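Local atomic coordinates of DNA mismatch repair protein MLH3 (Saccharomyces cerevisiae S288C, PDB entry 6RMN), a protein that takes part in DNA mismatch repair as the MLH3 subunit of the MutLbeta heterodimer, correcting insertion-deletion loops that arise from replication, DNA damage or recombination. Residues Pro125-Ser130 and Glu187-Lys192. Sequence-based numbering, arbitrary orientation.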
loop_
_atom_site.group_PDB
_atom_site.type_symbol
_atom_site.label_atom_id
_atom_site.label_comp_id
_atom_site.label_asym_id
_atom_site.label_seq_id
_atom_site.Cartn_x
_atom_site.Cartn_y
_atom_site.Cartn_z
ATOM N N PRO B 125 -9.002 -19.148 38.028
ATOM C CA PRO B 125 -7.924 -19.090 37.021
ATOM C C PRO B 125 -7.064 -17.840 37.246
ATOM O O PRO B 125 -7.523 -16.910 37.911
ATOM C CB PRO B 125 -8.680 -19.032 35.694
ATOM C CG PRO B 125 -9.977 -18.394 36.021
ATOM C CD PRO B 125 -10.317 -18.822 37.432
ATOM N N GLU B 126 -5.827 -17.828 36.741
ATOM C CA GLU B 126 -4.880 -16.717 36.927
ATOM C C GLU B 126 -5.430 -15.331 36.513
ATOM O O GLU B 126 -5.233 -14.373 37.256
ATOM C CB GLU B 126 -3.534 -17.009 36.241
ATOM C CG GLU B 126 -2.740 -18.118 36.924
ATOM C CD GLU B 126 -1.956 -17.706 38.158
ATOM O OE1 GLU B 126 -0.719 -17.539 38.048
ATOM O OE2 GLU B 126 -2.574 -17.558 39.238
ATOM N N MET B 127 -6.137 -15.239 35.372
ATOM C CA MET B 127 -6.771 -14.008 34.877
ATOM C C MET B 127 -7.695 -13.439 35.944
ATOM O O MET B 127 -7.603 -12.253 36.265
ATOM C CB MET B 127 -7.675 -14.312 33.675
ATOM C CG MET B 127 -6.997 -14.393 32.356
ATOM S SD MET B 127 -8.270 -14.977 31.195
ATOM C CE MET B 127 -7.290 -16.160 30.234
ATOM N N LEU B 128 -8.620 -14.284 36.447
ATOM C CA LEU B 128 -9.623 -13.903 37.427
ATOM C C LEU B 128 -9.030 -13.589 38.804
ATOM O O LEU B 128 -9.520 -12.675 39.462
ATOM C CB LEU B 128 -10.753 -14.948 37.500
ATOM C CG LEU B 128 -12.100 -14.490 38.124
ATOM C CD1 LEU B 128 -12.591 -13.166 37.520
ATOM C CD2 LEU B 128 -13.173 -15.543 37.936
ATOM N N THR B 129 -7.956 -14.304 39.212
ATOM C CA THR B 129 -7.248 -14.060 40.475
ATOM C C THR B 129 -6.715 -12.634 40.484
ATOM O O THR B 129 -6.906 -11.938 41.476
ATOM C CB THR B 129 -6.127 -15.100 40.716
ATOM O OG1 THR B 129 -6.673 -16.419 40.677
ATOM C CG2 THR B 129 -5.424 -14.900 42.057
ATOM N N SER B 130 -6.098 -12.197 39.359
ATOM C CA SER B 130 -5.515 -10.862 39.172
ATOM C C SER B 130 -6.551 -9.741 39.191
ATOM O O SER B 130 -6.353 -8.742 39.879
ATOM C CB SER B 130 -4.703 -10.796 37.881
ATOM O OG SER B 130 -3.755 -11.848 37.790
ATOM N N GLU B 187 -13.750 -9.481 28.425
ATOM C CA GLU B 187 -13.297 -8.173 28.909
ATOM C C GLU B 187 -11.813 -8.169 29.208
ATOM O O GLU B 187 -11.115 -7.254 28.765
ATOM C CB GLU B 187 -14.103 -7.745 30.139
ATOM C CG GLU B 187 -15.527 -7.305 29.815
ATOM C CD GLU B 187 -16.492 -7.100 30.974
ATOM O OE1 GLU B 187 -16.099 -7.309 32.146
ATOM O OE2 GLU B 187 -17.657 -6.728 30.699
ATOM N N ILE B 188 -11.314 -9.214 29.907
ATOM C CA ILE B 188 -9.887 -9.353 30.221
ATOM C C ILE B 188 -9.041 -9.485 28.937
ATOM O O ILE B 188 -8.031 -8.788 28.807
ATOM C CB ILE B 188 -9.601 -10.479 31.259
ATOM C CG1 ILE B 188 -10.294 -10.165 32.625
ATOM C CG2 ILE B 188 -8.100 -10.679 31.461
ATOM C CD1 ILE B 188 -10.369 -11.342 33.626
ATOM N N LEU B 189 -9.465 -10.348 27.986
ATOM C CA LEU B 189 -8.731 -10.561 26.732
ATOM C C LEU B 189 -8.780 -9.335 25.826
ATOM O O LEU B 189 -7.770 -9.025 25.204
ATOM C CB LEU B 189 -9.180 -11.830 25.975
ATOM C CG LEU B 189 -9.156 -13.189 26.719
ATOM C CD1 LEU B 189 -9.209 -14.323 25.731
ATOM C CD2 LEU B 189 -7.918 -13.352 27.629
ATOM N N ASN B 190 -9.926 -8.610 25.798
ATOM C CA ASN B 190 -10.091 -7.393 25.007
ATOM C C ASN B 190 -9.131 -6.329 25.446
ATOM O O ASN B 190 -8.509 -5.698 24.581
ATOM C CB ASN B 190 -11.521 -6.854 25.066
ATOM C CG ASN B 190 -12.497 -7.576 24.176
ATOM O OD1 ASN B 190 -12.145 -8.535 23.482
ATOM N ND2 ASN B 190 -13.757 -7.138 24.195
ATOM N N SER B 191 -8.978 -6.150 26.774
ATOM C CA SER B 191 -8.095 -5.141 27.352
ATOM C C SER B 191 -6.616 -5.495 27.253
ATOM O O SER B 191 -5.809 -4.583 27.116
ATOM C CB SER B 191 -8.492 -4.802 28.784
ATOM O OG SER B 191 -8.238 -5.889 29.657
ATOM N N LYS B 192 -6.247 -6.791 27.340
ATOM C CA LYS B 192 -4.850 -7.232 27.182
ATOM C C LYS B 192 -4.389 -7.007 25.725
ATOM O O LYS B 192 -3.259 -6.578 25.504
ATOM C CB LYS B 192 -4.701 -8.725 27.509
ATOM C CG LYS B 192 -4.698 -9.072 28.976
ATOM C CD LYS B 192 -4.489 -10.574 29.159
ATOM C CE LYS B 192 -4.704 -11.057 30.583
ATOM N NZ LYS B 192 -3.681 -10.547 31.530
#
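M127 and I188 bring together two helical segments, 126-130 and 187-192, whose axes run nearly at right angles (84°) and stay 11.3 Å apart at their closest, far enough that side chains bridge the gap. Both residues send their CB toward the opposite helix. The CG of M127 lies 4.0 Å from CG2 of I188, while CD1 of I188, extended along chi2 (166°), rests against the backbone of the other helix's first turn, 3.9 Å from O of M127. Farther along, the M127 chain bends at chi3 (-138°); this side chain lies roughly perpendicular to that of L189, CE meeting CD2 of L189 at 3.9 Å, with SD equally near that methyl. M127 thus straddles two consecutive residues of the longer helix, its stem on I188 and its tip on L189. The aliphatic chain of K192 borders the patch, CE standing 4.4 Å from CG of M127. The side chains meet by van der Waals packing. Within 125-130, OG1 of T129 donates to O of P125 at 2.9 Å from above the carbonyl plane, adding a second donor to the backbone bond from N of T129 at the start of the helix. In this C-terminal part of MLH3, helix 126-132, which follows strand 117-124 of an antiparallel sheet, abuts helix 183-196, which supplies the zinc ligand C194; its N190 touches another, H227, and its F185 also touches M127. L189 continues onto L57, F61 and L64 of helix 48-69, whereas L128 packs on L139 and V142 of helix 136-151.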